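Local coordinates for protein flavin prenyltransferase UbiX (Aquifex aeolicus, PDB 2EJB) that probably makes the prenylated FMN cofactor of the decarboxylase UbiD by joining a dimethylallyl group from dimethylallyl phosphate to FMN, without a metal, at residues S12-G17 and R37-V42. Residues are numbered along the deposited sequence; the frame is centred on the assembly and turned at random.
Sequences SGVIYG and RNAKVV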
loop_
_atom_site.group_PDB
_atom_site.type_symbol
_atom_site.label_atom_id
_atom_site.label_comp_id
_atom_site.label_asym_id
_atom_site.label_seq_id
_atom_site.Cartn_x
_atom_site.Cartn_y
_atom_site.Cartn_z
ATOM N N SER A 12 7.091 9.372 4.625
ATOM C CA SER A 12 7.893 9.085 3.440
ATOM C C SER A 12 6.957 9.026 2.243
ATOM O O SER A 12 5.980 8.274 2.243
ATOM C CB SER A 12 8.626 7.750 3.595
ATOM O OG SER A 12 9.423 7.469 2.458
ATOM N N GLY A 13 7.254 9.831 1.232
ATOM C CA GLY A 13 6.424 9.861 0.044
ATOM C C GLY A 13 5.779 11.222 -0.117
ATOM O O GLY A 13 4.761 11.360 -0.800
ATOM N N VAL A 14 6.365 12.232 0.517
ATOM C CA VAL A 14 5.832 13.582 0.421
ATOM C C VAL A 14 5.781 14.016 -1.039
ATOM O O VAL A 14 5.058 14.947 -1.393
ATOM C CB VAL A 14 6.686 14.599 1.217
ATOM C CG1 VAL A 14 6.368 14.501 2.697
ATOM C CG2 VAL A 14 8.163 14.330 0.988
ATOM N N ILE A 15 6.542 13.323 -1.883
ATOM C CA ILE A 15 6.593 13.630 -3.308
ATOM C C ILE A 15 5.217 13.470 -3.962
ATOM O O ILE A 15 4.862 14.231 -4.862
ATOM C CB ILE A 15 7.617 12.724 -4.037
ATOM C CG1 ILE A 15 7.768 13.169 -5.494
ATOM C CG2 ILE A 15 7.182 11.268 -3.961
ATOM C CD1 ILE A 15 8.433 14.522 -5.653
ATOM N N TYR A 16 4.449 12.481 -3.508
ATOM C CA TYR A 16 3.108 12.250 -4.043
ATOM C C TYR A 16 2.264 13.511 -3.870
ATOM O O TYR A 16 1.501 13.889 -4.760
ATOM C CB TYR A 16 2.427 11.089 -3.307
ATOM C CG TYR A 16 2.992 9.721 -3.631
ATOM C CD1 TYR A 16 2.862 9.178 -4.910
ATOM C CD2 TYR A 16 3.642 8.965 -2.659
ATOM C CE1 TYR A 16 3.362 7.917 -5.211
ATOM C CE2 TYR A 16 4.150 7.697 -2.949
ATOM C CZ TYR A 16 4.005 7.182 -4.226
ATOM O OH TYR A 16 4.509 5.940 -4.521
ATOM N N GLY A 17 2.411 14.155 -2.716
ATOM C CA GLY A 17 1.651 15.364 -2.437
ATOM C C GLY A 17 2.074 16.551 -3.283
ATOM O O GLY A 17 1.262 17.417 -3.616
ATOM N N ARG A 37 5.383 20.673 9.502
ATOM C CA ARG A 37 6.818 20.914 9.641
ATOM C C ARG A 37 7.486 19.595 9.282
ATOM O O ARG A 37 8.489 19.559 8.564
ATOM C CB ARG A 37 7.162 21.286 11.088
ATOM C CG ARG A 37 7.071 20.106 12.035
ATOM C CD ARG A 37 6.936 20.490 13.495
ATOM N NE ARG A 37 6.470 19.330 14.252
ATOM C CZ ARG A 37 5.623 19.378 15.275
ATOM N NH1 ARG A 37 5.133 20.539 15.690
ATOM N NH2 ARG A 37 5.248 18.256 15.872
ATOM N N ASN A 38 6.898 18.514 9.789
ATOM C CA ASN A 38 7.393 17.172 9.548
ATOM C C ASN A 38 7.539 16.920 8.055
ATOM O O ASN A 38 8.459 16.229 7.629
ATOM C CB ASN A 38 6.448 16.138 10.177
ATOM C CG ASN A 38 7.013 15.531 11.451
ATOM O OD1 ASN A 38 6.647 15.918 12.563
ATOM N ND2 ASN A 38 7.927 14.581 11.291
ATOM N N ALA A 39 6.641 17.500 7.264
ATOM C CA ALA A 39 6.675 17.329 5.817
ATOM C C ALA A 39 7.808 18.121 5.172
ATOM O O ALA A 39 8.416 17.673 4.199
ATOM C CB ALA A 39 5.340 17.744 5.211
ATOM N N LYS A 40 8.088 19.299 5.715
ATOM C CA LYS A 40 9.146 20.142 5.174
ATOM C C LYS A 40 10.490 19.411 5.186
ATOM O O LYS A 40 11.169 19.323 4.162
ATOM C CB LYS A 40 9.253 21.445 5.975
ATOM C CG LYS A 40 7.979 22.284 6.011
ATOM C CD LYS A 40 8.306 23.765 5.951
ATOM C CE LYS A 40 7.074 24.655 5.987
ATOM N NZ LYS A 40 7.454 26.083 5.777
ATOM N N VAL A 41 10.861 18.876 6.343
ATOM C CA VAL A 41 12.125 18.160 6.477
ATOM C C VAL A 41 12.202 16.963 5.534
ATOM O O VAL A 41 13.192 16.785 4.822
ATOM C CB VAL A 41 12.335 17.680 7.931
ATOM C CG1 VAL A 41 12.365 18.878 8.867
ATOM C CG2 VAL A 41 11.228 16.726 8.338
ATOM N N VAL A 42 11.142 16.159 5.517
ATOM C CA VAL A 42 11.077 14.970 4.671
ATOM C C VAL A 42 11.385 15.224 3.194
ATOM O O VAL A 42 12.192 14.511 2.600
ATOM C CB VAL A 42 9.688 14.299 4.771
ATOM C CG1 VAL A 42 9.642 13.041 3.893
ATOM C CG2 VAL A 42 9.395 13.938 6.214
#
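The backbones of Val-14 and Ala-39 come within 6.6 Å of each other, CA to CA, and those of Ser-12 and Val-42 within 6.8 Å, which sets the N-terminal part of helix 14-26 beside helix 37-45. Val-14 and Val-42 account for most of the buried area (66 and 55 of 158 Å²), their side chains set obliquely across each other. The nearest approach is between CG2 of Val-14 and CG1 of Val-42, at 3.5 Å, and CG1 of Val-14 lies 3.8 Å from that same Val-42 CG1, so a single methyl of Val-42 meets both branches of Val-14. The torsion of Val-42 accounts for this: its CG1 stands anti to the backbone N (chi1 -179°) and extends to Val-14, passing 4.3 Å from CA of Ser-12. CG1 of Val-14 also lies 4.2 Å from CB of Ala-39. Replacing Val-14 by an alanine removes both methyls that meet Val-42 CG1, one also near Ala-39 CB, and would probably open a gap between the helices. The polar atoms at the margin, Ser-12 OG and Gly-13 N, are bonded to Glu-46 OE2 and OE1, and Ser-12 OG also bonds Phe-155 N of the second subunit. At the far end, Ala-39 N is hydrogen-bonded to Ser-36 OG. Gly-13 has phi 116°, where a side chain would press on the carbonyl O of Ser-12. In this Rossmann-like flavoprotein fold, the two helices follow the neighbouring parallel strands 3-8 and 30-35, and the beta-alpha-beta crossover between those strands runs through helix 14-26. Ser-12 and Ser-36 probably bind FMN. With no polar bond between them, the segments are probably held by hydrophobic contact, a modest patch that Pro-89 and Glu-46 extend around Val-14.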